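Local atomic coordinates of aminotransferase, class V family protein (Trichomonas vaginalis, PDB entry 5F8V), a protein that probably catalyses the pyridoxal-phosphate-dependent transfer of an amino group between O-phospho-L-serine and 2-oxoglutarate, the second step of L-serine synthesis from 3-phosphoglycerate. Residues A78-S83 with I229-R234; V96-T101 with D110-L115; P133-A138 with P297-R302; K279-A284 with M303-F308. All coordinates share one frame; numbering follows the deposited sequence.

Interaction 1: A78-S83 with I229-R234; sequences ASLQFS and ITMDYR
Tyr233 and Gln81 make the one hydrogen bond between the two segments. Tyr233 OH donates to Gln81 OE1 over 2.6 Å. The hydroxyl lies in the plane of the amide and uses a lone pair of OE1, with a C=O...O angle of 139°. OE1 in turn lies at the edge of the phenol ring, in its plane. The chain of Gln81 bends at chi2 (-41°), which curls the amide round to the phenol. The amide nitrogen, NE2, makes a weak hydrogen bond to Gly77 O.

The apolar part belongs to Met231. Its last torsion is bent (chi3 60°), and the methyl CE sits 3.8 Å from Leu80 CD1. The same methyl, Met231 CE, also packs 4.1 Å from Ser83 CB. The hydroxyl of Ser83 is bonded to Glu111.

Asp232 caps the start of helix 233-238 from the N-cap position, and its OD1 accepts from Arg234 N at 3.2 Å. Arg234 NH1 forms a salt bridge to the same OD1 at 2.8 Å. The two donors come from opposite faces of the carboxylate.

Leu80 also packs on Thr230 of the second subunit. Ala78 N and Ser79 OG bind the cofactor phosphate on modified Lys202. The arrangement belongs to the phosphate-binding helix start of a PLP-dependent aminotransferase, close to the dimer interface.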
loop_
_atom_site.group_PDB
_atom_site.type_symbol
_atom_site.label_atom_id
_atom_site.label_comp_id
_atom_site.label_asym_id
_atom_site.label_seq_id
_atom_site.Cartn_x
_atom_site.Cartn_y
_atom_site.Cartn_z
ATOM N N ALA A 78 -3.016 4.931 -7.228
ATOM C CA ALA A 78 -3.823 6.020 -7.752
ATOM C C ALA A 78 -5.323 5.692 -7.800
ATOM O O ALA A 78 -6.150 6.560 -7.515
ATOM C CB ALA A 78 -3.325 6.426 -9.129
ATOM N N SER A 79 -5.666 4.446 -8.136
ATOM C CA SER A 79 -7.067 4.031 -8.267
ATOM C C SER A 79 -7.865 4.145 -6.970
ATOM O O SER A 79 -9.059 4.441 -7.003
ATOM C CB SER A 79 -7.170 2.605 -8.801
ATOM O OG SER A 79 -6.467 2.482 -10.024
ATOM N N LEU A 80 -7.214 3.908 -5.837
ATOM C CA LEU A 80 -7.846 4.148 -4.539
ATOM C C LEU A 80 -8.127 5.640 -4.319
ATOM O O LEU A 80 -9.165 5.997 -3.743
ATOM C CB LEU A 80 -6.981 3.585 -3.393
ATOM C CG LEU A 80 -7.651 3.544 -2.008
ATOM C CD1 LEU A 80 -8.887 2.648 -2.006
ATOM C CD2 LEU A 80 -6.668 3.089 -0.938
ATOM N N GLN A 81 -7.228 6.512 -4.790
ATOM C CA GLN A 81 -7.446 7.956 -4.661
ATOM C C GLN A 81 -8.580 8.448 -5.576
ATOM O O GLN A 81 -9.272 9.398 -5.216
ATOM C CB GLN A 81 -6.167 8.780 -4.891
ATOM C CG GLN A 81 -4.894 8.284 -4.200
ATOM C CD GLN A 81 -5.109 7.790 -2.781
ATOM O OE1 GLN A 81 -5.798 8.431 -1.984
ATOM N NE2 GLN A 81 -4.510 6.646 -2.453
ATOM N N PHE A 82 -8.813 7.790 -6.713
ATOM C CA PHE A 82 -10.021 8.088 -7.528
ATOM C C PHE A 82 -11.306 7.990 -6.688
ATOM O O PHE A 82 -12.233 8.771 -6.875
ATOM C CB PHE A 82 -10.204 7.142 -8.731
ATOM C CG PHE A 82 -9.075 7.123 -9.730
ATOM C CD1 PHE A 82 -8.060 8.087 -9.754
ATOM C CD2 PHE A 82 -9.064 6.125 -10.714
ATOM C CE1 PHE A 82 -7.053 8.029 -10.701
ATOM C CE2 PHE A 82 -8.061 6.076 -11.663
ATOM C CZ PHE A 82 -7.055 7.028 -11.656
ATOM N N SER A 83 -11.359 7.011 -5.792
ATOM C CA SER A 83 -12.489 6.848 -4.884
ATOM C C SER A 83 -12.482 7.911 -3.788
ATOM O O SER A 83 -13.517 8.521 -3.507
ATOM C CB SER A 83 -12.459 5.471 -4.246
ATOM O OG SER A 83 -12.342 4.459 -5.223
ATOM N N ILE A 229 -12.367 5.324 7.197
ATOM C CA ILE A 229 -11.681 6.315 8.028
ATOM C C ILE A 229 -10.241 6.619 7.577
ATOM O O ILE A 229 -9.846 7.779 7.617
ATOM C CB ILE A 229 -11.714 5.975 9.535
ATOM C CG1 ILE A 229 -11.313 7.215 10.366
ATOM C CG2 ILE A 229 -10.822 4.781 9.851
ATOM C CD1 ILE A 229 -11.549 7.065 11.856
ATOM N N THR A 230 -9.480 5.610 7.125
ATOM C CA THR A 230 -8.095 5.856 6.624
ATOM C C THR A 230 -8.054 6.647 5.311
ATOM O O THR A 230 -7.013 7.210 4.964
ATOM C CB THR A 230 -7.270 4.554 6.431
ATOM O OG1 THR A 230 -7.986 3.634 5.597
ATOM C CG2 THR A 230 -6.962 3.902 7.771
ATOM N N MET A 231 -9.170 6.664 4.579
ATOM C CA MET A 231 -9.296 7.429 3.339
ATOM C C MET A 231 -9.864 8.843 3.532
ATOM O O MET A 231 -10.060 9.566 2.542
ATOM C CB MET A 231 -10.172 6.655 2.343
ATOM C CG MET A 231 -9.602 5.304 1.931
ATOM S SD MET A 231 -10.755 4.318 0.959
ATOM C CE MET A 231 -11.016 5.382 -0.453
ATOM N N ASP A 232 -10.151 9.228 4.778
ATOM C CA ASP A 232 -10.510 10.605 5.109
ATOM C C ASP A 232 -9.197 11.338 5.300
ATOM O O ASP A 232 -8.460 11.055 6.251
ATOM C CB ASP A 232 -11.361 10.654 6.384
ATOM C CG ASP A 232 -11.892 12.056 6.708
ATOM O OD1 ASP A 232 -11.379 13.079 6.193
ATOM O OD2 ASP A 232 -12.836 12.133 7.516
ATOM N N TYR A 233 -8.893 12.264 4.396
ATOM C CA TYR A 233 -7.587 12.911 4.386
ATOM C C TYR A 233 -7.348 13.798 5.618
ATOM O O TYR A 233 -6.199 13.988 6.011
ATOM C CB TYR A 233 -7.362 13.707 3.097
ATOM C CG TYR A 233 -7.241 12.887 1.812
ATOM C CD1 TYR A 233 -6.423 11.752 1.733
ATOM C CD2 TYR A 233 -7.918 13.280 0.657
ATOM C CE1 TYR A 233 -6.309 11.023 0.547
ATOM C CE2 TYR A 233 -7.811 12.563 -0.527
ATOM C CZ TYR A 233 -7.008 11.441 -0.586
ATOM O OH TYR A 233 -6.917 10.751 -1.786
ATOM N N ARG A 234 -8.419 14.323 6.217
ATOM C CA ARG A 234 -8.341 15.031 7.509
ATOM C C ARG A 234 -7.738 14.145 8.589
ATOM O O ARG A 234 -6.868 14.585 9.337
ATOM C CB ARG A 234 -9.733 15.473 7.983
ATOM C CG ARG A 234 -10.367 16.547 7.123
ATOM C CD ARG A 234 -11.885 16.447 7.082
ATOM N NE ARG A 234 -12.381 17.068 5.859
ATOM C CZ ARG A 234 -12.340 16.517 4.646
ATOM N NH1 ARG A 234 -11.849 15.288 4.456
ATOM N NH2 ARG A 234 -12.812 17.196 3.606
#

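Interaction 2: V96-T101 with D110-L115; sequences VDYLCT and DECKRL
Cys112 turns its SG away from its own backbone N (chi1 -168°), and this brings the sulfur within contact of both Val96 and Tyr98. Tyr98 has CG anti to its carbonyl carbon (chi1 -78°), and its ring reaches from the strand to the helix. The hydroxyl end of the ring does most of the touching: Tyr98 OH lies 3.4 Å from Cys112 CB, and Tyr98 CZ is 3.7 Å from the same carbon. The sulfur stands obliquely to the ring, with Cys112 SG 4.9 Å from the centroid and 63° off the normal. This is a Cys sulfur-aromatic contact. Val96 meets the sulfur with one methyl, CG2, at 3.9 Å from Cys112 SG. That methyl also lies at the edge of the Tyr98 ring, in its plane. No hydrogen bond crosses the contact. The phenol oxygen of Tyr98 is instead bonded to Tyr150 OH.

Strand 95-98, helix 103-115 and strand 121-124 form a beta-alpha-beta unit of the large mixed sheet, and Cys112 is where the helix packs on the first strand. Val122 of the second strand touches both Val96 and Cys112. Strand 148-154 flanks strand 95-98 on its other side, while Arg114 and Leu115 of the helix meet Cys227 of the second subunit.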
loop_
_atom_site.group_PDB
_atom_site.type_symbol
_atom_site.label_atom_id
_atom_site.label_comp_id
_atom_site.label_asym_id
_atom_site.label_seq_id
_atom_site.Cartn_x
_atom_site.Cartn_y
_atom_site.Cartn_z
ATOM N N VAL A 96 -19.736 17.908 -9.859
ATOM C CA VAL A 96 -18.294 17.747 -10.037
ATOM C C VAL A 96 -17.973 17.667 -11.526
ATOM O O VAL A 96 -18.725 17.060 -12.296
ATOM C CB VAL A 96 -17.735 16.495 -9.324
ATOM C CG1 VAL A 96 -17.758 16.687 -7.816
ATOM C CG2 VAL A 96 -18.479 15.223 -9.744
ATOM N N ASP A 97 -16.856 18.282 -11.919
ATOM C CA ASP A 97 -16.421 18.298 -13.317
ATOM C C ASP A 97 -15.180 17.422 -13.533
ATOM O O ASP A 97 -14.175 17.548 -12.812
ATOM C CB ASP A 97 -16.170 19.738 -13.781
ATOM C CG ASP A 97 -17.476 20.486 -14.156
ATOM O OD1 ASP A 97 -18.490 19.836 -14.487
ATOM O OD2 ASP A 97 -17.492 21.736 -14.136
ATOM N N TYR A 98 -15.282 16.536 -14.529
ATOM C CA TYR A 98 -14.198 15.650 -14.962
ATOM C C TYR A 98 -13.899 15.912 -16.434
ATOM O O TYR A 98 -14.795 15.815 -17.269
ATOM C CB TYR A 98 -14.608 14.187 -14.754
ATOM C CG TYR A 98 -14.504 13.743 -13.310
ATOM C CD1 TYR A 98 -13.396 13.029 -12.866
ATOM C CD2 TYR A 98 -15.497 14.062 -12.379
ATOM C CE1 TYR A 98 -13.274 12.634 -11.550
ATOM C CE2 TYR A 98 -15.382 13.669 -11.046
ATOM C CZ TYR A 98 -14.268 12.955 -10.640
ATOM O OH TYR A 98 -14.119 12.553 -9.343
ATOM N N LEU A 99 -12.660 16.288 -16.747
ATOM C CA LEU A 99 -12.209 16.373 -18.139
ATOM C C LEU A 99 -11.500 15.062 -18.453
ATOM O O LEU A 99 -10.468 14.750 -17.852
ATOM C CB LEU A 99 -11.273 17.557 -18.361
ATOM C CG LEU A 99 -10.635 17.659 -19.760
ATOM C CD1 LEU A 99 -11.634 18.119 -20.798
ATOM C CD2 LEU A 99 -9.418 18.573 -19.747
ATOM N N CYS A 100 -12.054 14.307 -19.395
ATOM C CA CYS A 100 -11.531 12.995 -19.763
ATOM C C CYS A 100 -10.746 13.096 -21.063
ATOM O O CYS A 100 -11.328 13.186 -22.140
ATOM C CB CYS A 100 -12.679 11.993 -19.890
ATOM S SG CYS A 100 -13.662 11.797 -18.382
ATOM N N THR A 101 -9.420 13.114 -20.954
ATOM C CA THR A 101 -8.542 13.205 -22.117
ATOM C C THR A 101 -7.978 11.847 -22.551
ATOM O O THR A 101 -7.335 11.750 -23.589
ATOM C CB THR A 101 -7.367 14.153 -21.843
ATOM O OG1 THR A 101 -6.661 13.711 -20.677
ATOM C CG2 THR A 101 -7.875 15.588 -21.638
ATOM N N ASP A 110 -15.382 7.520 -14.140
ATOM C CA ASP A 110 -16.278 6.361 -14.001
ATOM C C ASP A 110 -16.445 5.914 -12.544
ATOM O O ASP A 110 -17.531 5.474 -12.155
ATOM C CB ASP A 110 -15.785 5.173 -14.839
ATOM C CG ASP A 110 -15.913 5.400 -16.347
ATOM O OD1 ASP A 110 -16.738 6.221 -16.799
ATOM O OD2 ASP A 110 -15.177 4.736 -17.095
ATOM N N GLU A 111 -15.381 6.010 -11.746
ATOM C CA GLU A 111 -15.471 5.644 -10.332
ATOM C C GLU A 111 -16.373 6.610 -9.555
ATOM O O GLU A 111 -17.202 6.171 -8.755
ATOM C CB GLU A 111 -14.071 5.509 -9.705
ATOM C CG GLU A 111 -14.009 5.309 -8.188
ATOM C CD GLU A 111 -14.650 4.024 -7.679
ATOM O OE1 GLU A 111 -15.276 3.263 -8.448
ATOM O OE2 GLU A 111 -14.528 3.762 -6.468
ATOM N N CYS A 112 -16.229 7.909 -9.807
ATOM C CA CYS A 112 -17.122 8.910 -9.205
ATOM C C CYS A 112 -18.593 8.694 -9.640
ATOM O O CYS A 112 -19.501 8.743 -8.810
ATOM C CB CYS A 112 -16.666 10.324 -9.546
ATOM S SG CYS A 112 -17.509 11.609 -8.579
ATOM N N LYS A 113 -18.807 8.418 -10.926
ATOM C CA LYS A 113 -20.152 8.121 -11.446
ATOM C C LYS A 113 -20.707 6.858 -10.784
ATOM O O LYS A 113 -21.850 6.849 -10.314
ATOM C CB LYS A 113 -20.144 7.985 -12.976
ATOM C CG LYS A 113 -21.467 8.330 -13.648
ATOM C CD LYS A 113 -21.273 8.676 -15.125
ATOM C CE LYS A 113 -22.404 9.529 -15.682
ATOM N NZ LYS A 113 -22.465 10.913 -15.115
ATOM N N ARG A 114 -19.876 5.822 -10.704
ATOM C CA ARG A 114 -20.255 4.562 -10.064
ATOM C C ARG A 114 -20.672 4.740 -8.600
ATOM O O ARG A 114 -21.721 4.237 -8.194
ATOM C CB ARG A 114 -19.102 3.556 -10.153
ATOM C CG ARG A 114 -19.436 2.171 -9.629
ATOM C CD ARG A 114 -18.187 1.334 -9.371
ATOM N NE ARG A 114 -18.368 0.508 -8.169
ATOM C CZ ARG A 114 -17.935 0.793 -6.935
ATOM N NH1 ARG A 114 -17.237 1.900 -6.656
ATOM N NH2 ARG A 114 -18.199 -0.063 -5.954
ATOM N N LEU A 115 -19.849 5.440 -7.813
ATOM C CA LEU A 115 -20.155 5.678 -6.398
ATOM C C LEU A 115 -21.525 6.347 -6.191
ATOM O O LEU A 115 -22.191 6.071 -5.201
ATOM C CB LEU A 115 -19.055 6.510 -5.728
ATOM C CG LEU A 115 -17.688 5.836 -5.543
ATOM C CD1 LEU A 115 -16.644 6.874 -5.166
ATOM C CD2 LEU A 115 -17.730 4.724 -4.508
#

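Interaction 3: P133-A138 with P297-R302; sequences PVEVPA and PEWRSR
Glu135 and Trp299 bring the two segments closest, with their CA atoms 5.9 Å apart. Neither segment pairs with the other through backbone hydrogen bonds. Residues 133-138 run mostly extended, with a kink at Val134. Within 297-302, a weak bond joins Arg300 N to Pro297 O at 3.4 Å.

The contact centres on the indole of Trp299. Val136 lies over one face: its CB is 3.7 Å from the centroid of the six-membered ring and only 7° off the ring normal, a CH-pi contact. CG2 of Val136 is anti to its carbonyl carbon, and it reaches the ring at Trp299 CE3, 3.6 Å away. Glu135 CB comes up beside the five-membered ring, 3.4 Å from Trp299 CD1, and Glu135 C lies over the same face as Val136. The carboxylate of Glu135 extends beyond the indole to a salt bridge with Lys296. On the opposite face lies Glu298 CG, 3.5 Å above the plane and offset toward the rim, so the indole lies between Val136 and its own neighbour Glu298. The carboxylates of Glu135 and Glu298 come within 5.1 Å (OE1 to OE1), and the lysine probably eases their repulsion.

Val136 also packs on Ile162, and the Trp299 backbone bonds to Glu163. The contact is loop-to-loop packing. It joins the connection between strands 121-124 and 148-154 of the large sheet to the loop leading into strand 304-307 of the small one.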
loop_
_atom_site.group_PDB
_atom_site.type_symbol
_atom_site.label_atom_id
_atom_site.label_comp_id
_atom_site.label_asym_id
_atom_site.label_seq_id
_atom_site.Cartn_x
_atom_site.Cartn_y
_atom_site.Cartn_z
ATOM N N PRO A 133 -7.537 9.839 -29.321
ATOM C CA PRO A 133 -7.500 11.300 -29.397
ATOM C C PRO A 133 -6.137 11.807 -29.836
ATOM O O PRO A 133 -5.128 11.177 -29.547
ATOM C CB PRO A 133 -7.815 11.742 -27.965
ATOM C CG PRO A 133 -7.440 10.580 -27.119
ATOM C CD PRO A 133 -7.746 9.368 -27.942
ATOM N N VAL A 134 -6.132 12.924 -30.555
ATOM C CA VAL A 134 -4.905 13.567 -31.036
ATOM C C VAL A 134 -4.566 14.838 -30.248
ATOM O O VAL A 134 -3.539 15.467 -30.500
ATOM C CB VAL A 134 -4.984 13.901 -32.549
ATOM C CG1 VAL A 134 -5.368 12.658 -33.349
ATOM C CG2 VAL A 134 -5.953 15.051 -32.832
ATOM N N GLU A 135 -5.428 15.204 -29.297
ATOM C CA GLU A 135 -5.312 16.464 -28.578
ATOM C C GLU A 135 -6.240 16.450 -27.367
ATOM O O GLU A 135 -7.109 15.582 -27.250
ATOM C CB GLU A 135 -5.672 17.649 -29.508
ATOM C CG GLU A 135 -7.093 17.598 -30.080
ATOM C CD GLU A 135 -7.394 18.683 -31.116
ATOM O OE1 GLU A 135 -6.628 19.665 -31.244
ATOM O OE2 GLU A 135 -8.421 18.550 -31.814
ATOM N N VAL A 136 -6.037 17.408 -26.467
ATOM C CA VAL A 136 -7.042 17.761 -25.470
ATOM C C VAL A 136 -8.077 18.628 -26.201
ATOM O O VAL A 136 -7.691 19.556 -26.920
ATOM C CB VAL A 136 -6.430 18.552 -24.300
ATOM C CG1 VAL A 136 -7.509 19.072 -23.353
ATOM C CG2 VAL A 136 -5.426 17.680 -23.558
ATOM N N PRO A 137 -9.387 18.334 -26.034
ATOM C CA PRO A 137 -10.403 19.166 -26.694
ATOM C C PRO A 137 -10.275 20.636 -26.320
ATOM O O PRO A 137 -9.877 20.952 -25.190
ATOM C CB PRO A 137 -11.718 18.585 -26.173
ATOM C CG PRO A 137 -11.393 17.169 -25.858
ATOM C CD PRO A 137 -10.008 17.210 -25.304
ATOM N N ALA A 138 -10.583 21.510 -27.276
ATOM C CA ALA A 138 -10.366 22.947 -27.139
ATOM C C ALA A 138 -11.124 23.512 -25.934
ATOM O O ALA A 138 -12.270 23.125 -25.681
ATOM C CB ALA A 138 -10.787 23.665 -28.411
ATOM N N PRO A 297 1.906 18.329 -31.564
ATOM C CA PRO A 297 3.148 18.632 -30.828
ATOM C C PRO A 297 2.936 19.371 -29.499
ATOM O O PRO A 297 3.648 19.109 -28.527
ATOM C CB PRO A 297 3.957 19.493 -31.819
ATOM C CG PRO A 297 2.962 19.983 -32.823
ATOM C CD PRO A 297 1.926 18.912 -32.922
ATOM N N GLU A 298 1.953 20.266 -29.462
ATOM C CA GLU A 298 1.601 20.987 -28.236
ATOM C C GLU A 298 1.033 20.095 -27.109
ATOM O O GLU A 298 1.052 20.495 -25.945
ATOM C CB GLU A 298 0.653 22.160 -28.543
ATOM C CG GLU A 298 -0.765 21.782 -28.977
ATOM C CD GLU A 298 -0.987 21.766 -30.486
ATOM O OE1 GLU A 298 -2.150 22.014 -30.881
ATOM O OE2 GLU A 298 -0.024 21.505 -31.265
ATOM N N TRP A 299 0.534 18.902 -27.453
ATOM C CA TRP A 299 0.020 17.930 -26.469
ATOM C C TRP A 299 0.882 16.656 -26.282
ATOM O O TRP A 299 0.497 15.759 -25.523
ATOM C CB TRP A 299 -1.395 17.516 -26.867
ATOM C CG TRP A 299 -2.349 18.661 -26.972
ATOM C CD1 TRP A 299 -2.974 19.108 -28.104
ATOM C CD2 TRP A 299 -2.791 19.506 -25.907
ATOM N NE1 TRP A 299 -3.779 20.180 -27.808
ATOM C CE2 TRP A 299 -3.689 20.446 -26.465
ATOM C CE3 TRP A 299 -2.522 19.561 -24.533
ATOM C CZ2 TRP A 299 -4.314 21.440 -25.695
ATOM C CZ3 TRP A 299 -3.152 20.549 -23.760
ATOM C CH2 TRP A 299 -4.035 21.478 -24.351
ATOM N N ARG A 300 2.042 16.577 -26.933
ATOM C CA ARG A 300 2.875 15.375 -26.850
ATOM C C ARG A 300 3.534 15.216 -25.480
ATOM O O ARG A 300 4.196 16.128 -24.991
ATOM C CB ARG A 300 3.935 15.346 -27.949
ATOM C CG ARG A 300 3.408 14.816 -29.268
ATOM C CD ARG A 300 4.476 14.811 -30.349
ATOM N NE ARG A 300 4.108 13.936 -31.469
ATOM C CZ ARG A 300 4.826 13.782 -32.578
ATOM N NH1 ARG A 300 5.961 14.452 -32.758
ATOM N NH2 ARG A 300 4.402 12.950 -33.527
ATOM N N SER A 301 3.333 14.045 -24.879
ATOM C CA SER A 301 3.922 13.707 -23.596
ATOM C C SER A 301 5.438 13.580 -23.685
ATOM O O SER A 301 5.972 13.049 -24.669
ATOM C CB SER A 301 3.320 12.403 -23.079
ATOM O OG SER A 301 3.913 11.970 -21.871
ATOM N N ARG A 302 6.119 14.087 -22.653
ATOM C CA ARG A 302 7.548 13.860 -22.488
ATOM C C ARG A 302 7.814 12.487 -21.879
ATOM O O ARG A 302 8.924 11.993 -21.981
ATOM C CB ARG A 302 8.186 14.917 -21.576
ATOM C CG ARG A 302 8.069 16.362 -22.057
ATOM C CD ARG A 302 8.235 17.370 -20.917
ATOM N NE ARG A 302 7.321 17.043 -19.822
ATOM C CZ ARG A 302 7.664 16.698 -18.580
ATOM N NH1 ARG A 302 8.931 16.718 -18.168
ATOM N NH2 ARG A 302 6.703 16.360 -17.715
#

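Interaction 4: K279-A284 with M303-F308; sequences KKVYEA and MNMPFF
Tyr282 and Met305 form the closest backbone pair, CA to CA 7.5 Å, where helix 279-284 runs almost parallel to strand 304-307: the axes lie 9.7 Å apart and the directions differ by 6°. Met305 carries the contact with three of its atoms. Its CG sits over one face of the Tyr282 ring, toward the hydroxyl end, and lies 3.3 Å from Tyr282 CZ. Beyond CG, chi2 (134°) swings the sulfur toward Val281. The sulfur also stands near the ring, with Met305 SD 4.8 Å from the ring centroid and 26° off the normal, a Met-aromatic contact. Val281 meets the sulfur with its branch point and both methyls. The nearest of these is Val281 CB, 3.7 Å from Met305 SD. Each of the two helix side chains crosses the methionine at about a right angle. No hydrogen bond links the segments. The phenol oxygen of Tyr282 is bonded instead to Ser301 O, just before the strand, which ties the aromatic end of the helix residue to the incoming chain.

Strand 304-307 pairs antiparallel with strand 345-348 in the small two-stranded sheet, and Met305 shares backbone bonds with Ala347. Helix 267-286 packs on this sheet, while Val281 also touches Val358 of helix 355-367.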
loop_
_atom_site.group_PDB
_atom_site.type_symbol
_atom_site.label_atom_id
_atom_site.label_comp_id
_atom_site.label_asym_id
_atom_site.label_seq_id
_atom_site.Cartn_x
_atom_site.Cartn_y
_atom_site.Cartn_z
ATOM N N LYS A 279 12.405 14.454 -27.297
ATOM C CA LYS A 279 12.672 15.031 -28.628
ATOM C C LYS A 279 13.367 14.019 -29.558
ATOM O O LYS A 279 12.969 13.853 -30.714
ATOM C CB LYS A 279 13.513 16.303 -28.483
ATOM C CG LYS A 279 13.712 17.108 -29.760
ATOM C CD LYS A 279 14.795 18.164 -29.563
ATOM C CE LYS A 279 14.939 19.073 -30.782
ATOM N NZ LYS A 279 13.778 20.002 -30.917
ATOM N N LYS A 280 14.381 13.338 -29.035
ATOM C CA LYS A 280 15.040 12.233 -29.754
ATOM C C LYS A 280 14.052 11.120 -30.154
ATOM O O LYS A 280 14.065 10.672 -31.296
ATOM C CB LYS A 280 16.180 11.637 -28.918
ATOM C CG LYS A 280 17.395 12.550 -28.750
ATOM C CD LYS A 280 18.519 11.819 -28.021
ATOM C CE LYS A 280 19.855 12.548 -28.150
ATOM N NZ LYS A 280 20.929 11.892 -27.350
ATOM N N VAL A 281 13.183 10.704 -29.231
ATOM C CA VAL A 281 12.241 9.616 -29.516
ATOM C C VAL A 281 11.242 10.070 -30.588
ATOM O O VAL A 281 10.972 9.319 -31.522
ATOM C CB VAL A 281 11.493 9.103 -28.262
ATOM C CG1 VAL A 281 10.473 8.038 -28.629
ATOM C CG2 VAL A 281 12.458 8.552 -27.218
ATOM N N TYR A 282 10.715 11.294 -30.462
ATOM C CA TYR A 282 9.740 11.813 -31.435
ATOM C C TYR A 282 10.340 12.056 -32.812
ATOM O O TYR A 282 9.680 11.803 -33.815
ATOM C CB TYR A 282 9.037 13.093 -30.929
ATOM C CG TYR A 282 7.997 12.817 -29.866
ATOM C CD1 TYR A 282 6.916 11.984 -30.134
ATOM C CD2 TYR A 282 8.090 13.383 -28.582
ATOM C CE1 TYR A 282 5.960 11.718 -29.177
ATOM C CE2 TYR A 282 7.123 13.122 -27.611
ATOM C CZ TYR A 282 6.053 12.286 -27.918
ATOM O OH TYR A 282 5.070 11.979 -26.991
ATOM N N GLU A 283 11.571 12.551 -32.864
ATOM C CA GLU A 283 12.278 12.694 -34.137
ATOM C C GLU A 283 12.568 11.317 -34.781
ATOM O O GLU A 283 12.529 11.206 -35.996
ATOM C CB GLU A 283 13.548 13.561 -33.995
ATOM C CG GLU A 283 14.475 13.639 -35.215
ATOM C CD GLU A 283 13.836 14.235 -36.477
ATOM O OE1 GLU A 283 12.606 14.133 -36.676
ATOM O OE2 GLU A 283 14.584 14.804 -37.305
ATOM N N ALA A 284 12.820 10.282 -33.975
ATOM C CA ALA A 284 12.946 8.914 -34.498
ATOM C C ALA A 284 11.604 8.379 -35.044
ATOM O O ALA A 284 11.586 7.666 -36.053
ATOM C CB ALA A 284 13.512 7.977 -33.444
ATOM N N MET A 303 6.812 11.903 -21.218
ATOM C CA MET A 303 6.973 10.705 -20.393
ATOM C C MET A 303 6.575 9.413 -21.106
ATOM O O MET A 303 7.175 8.371 -20.867
ATOM C CB MET A 303 6.128 10.830 -19.121
ATOM C CG MET A 303 6.459 12.008 -18.205
ATOM S SD MET A 303 8.012 11.803 -17.291
ATOM C CE MET A 303 9.118 12.686 -18.383
ATOM N N ASN A 304 5.543 9.474 -21.948
ATOM C CA ASN A 304 5.018 8.294 -22.633
ATOM C C ASN A 304 4.824 8.619 -24.105
ATOM O O ASN A 304 4.068 9.529 -24.453
ATOM C CB ASN A 304 3.698 7.854 -22.001
ATOM C CG ASN A 304 3.797 7.676 -20.491
ATOM O OD1 ASN A 304 3.541 8.618 -19.733
ATOM N ND2 ASN A 304 4.216 6.480 -20.046
ATOM N N MET A 305 5.522 7.882 -24.962
ATOM C CA MET A 305 5.569 8.162 -26.382
ATOM C C MET A 305 5.021 6.964 -27.132
ATOM O O MET A 305 5.795 6.101 -27.538
ATOM C CB MET A 305 7.018 8.442 -26.796
ATOM C CG MET A 305 7.504 9.801 -26.328
ATOM S SD MET A 305 9.116 9.825 -25.564
ATOM C CE MET A 305 8.727 9.441 -23.863
ATOM N N PRO A 306 3.679 6.892 -27.297
ATOM C CA PRO A 306 3.150 5.839 -28.158
ATOM C C PRO A 306 3.545 6.073 -29.610
ATOM O O PRO A 306 3.810 7.209 -30.021
ATOM C CB PRO A 306 1.627 5.915 -27.969
ATOM C CG PRO A 306 1.357 7.221 -27.315
ATOM C CD PRO A 306 2.620 7.698 -26.667
ATOM N N PHE A 307 3.640 4.983 -30.354
ATOM C CA PHE A 307 3.828 5.044 -31.800
ATOM C C PHE A 307 3.409 3.719 -32.415
ATOM O O PHE A 307 3.356 2.695 -31.741
ATOM C CB PHE A 307 5.262 5.441 -32.188
ATOM C CG PHE A 307 6.341 4.527 -31.664
ATOM C CD1 PHE A 307 6.812 4.648 -30.360
ATOM C CD2 PHE A 307 6.938 3.584 -32.498
ATOM C CE1 PHE A 307 7.829 3.833 -29.891
ATOM C CE2 PHE A 307 7.953 2.756 -32.034
ATOM C CZ PHE A 307 8.407 2.883 -30.732
ATOM N N PHE A 308 3.076 3.766 -33.694
ATOM C CA PHE A 308 2.426 2.654 -34.364
ATOM C C PHE A 308 3.030 2.381 -35.722
ATOM O O PHE A 308 3.722 3.218 -36.295
ATOM C CB PHE A 308 0.939 2.961 -34.531
ATOM C CG PHE A 308 0.207 3.106 -33.237
ATOM C CD1 PHE A 308 -0.466 2.028 -32.681
ATOM C CD2 PHE A 308 0.182 4.327 -32.576
ATOM C CE1 PHE A 308 -1.142 2.161 -31.477
ATOM C CE2 PHE A 308 -0.483 4.464 -31.369
ATOM C CZ PHE A 308 -1.146 3.379 -30.818
#

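Interactions 1 and 2 meet directly: Ser83 OG and Glu111 OE2 are 2.6 Å apart, a probable hydrogen bond, and both contacts touch the second subunit. Glu111 OE2 also accepts from Ile229 N of that subunit. Interaction 1 reaches the cofactor phosphate through Ala78 and Ser79. Interaction 2 packs against interaction 3, with Thr101 CG2 3.8 Å from Val136 CG2. Interaction 3 reaches interaction 4 through Ser301 O and Tyr282 OH, 2.7 Å apart. The four thus form a chain of neighbours from the large sheet to the small one. Its ends, interactions 1 and 4, lie on opposite sides of the chain's centre, with their own centres about 34 Å apart.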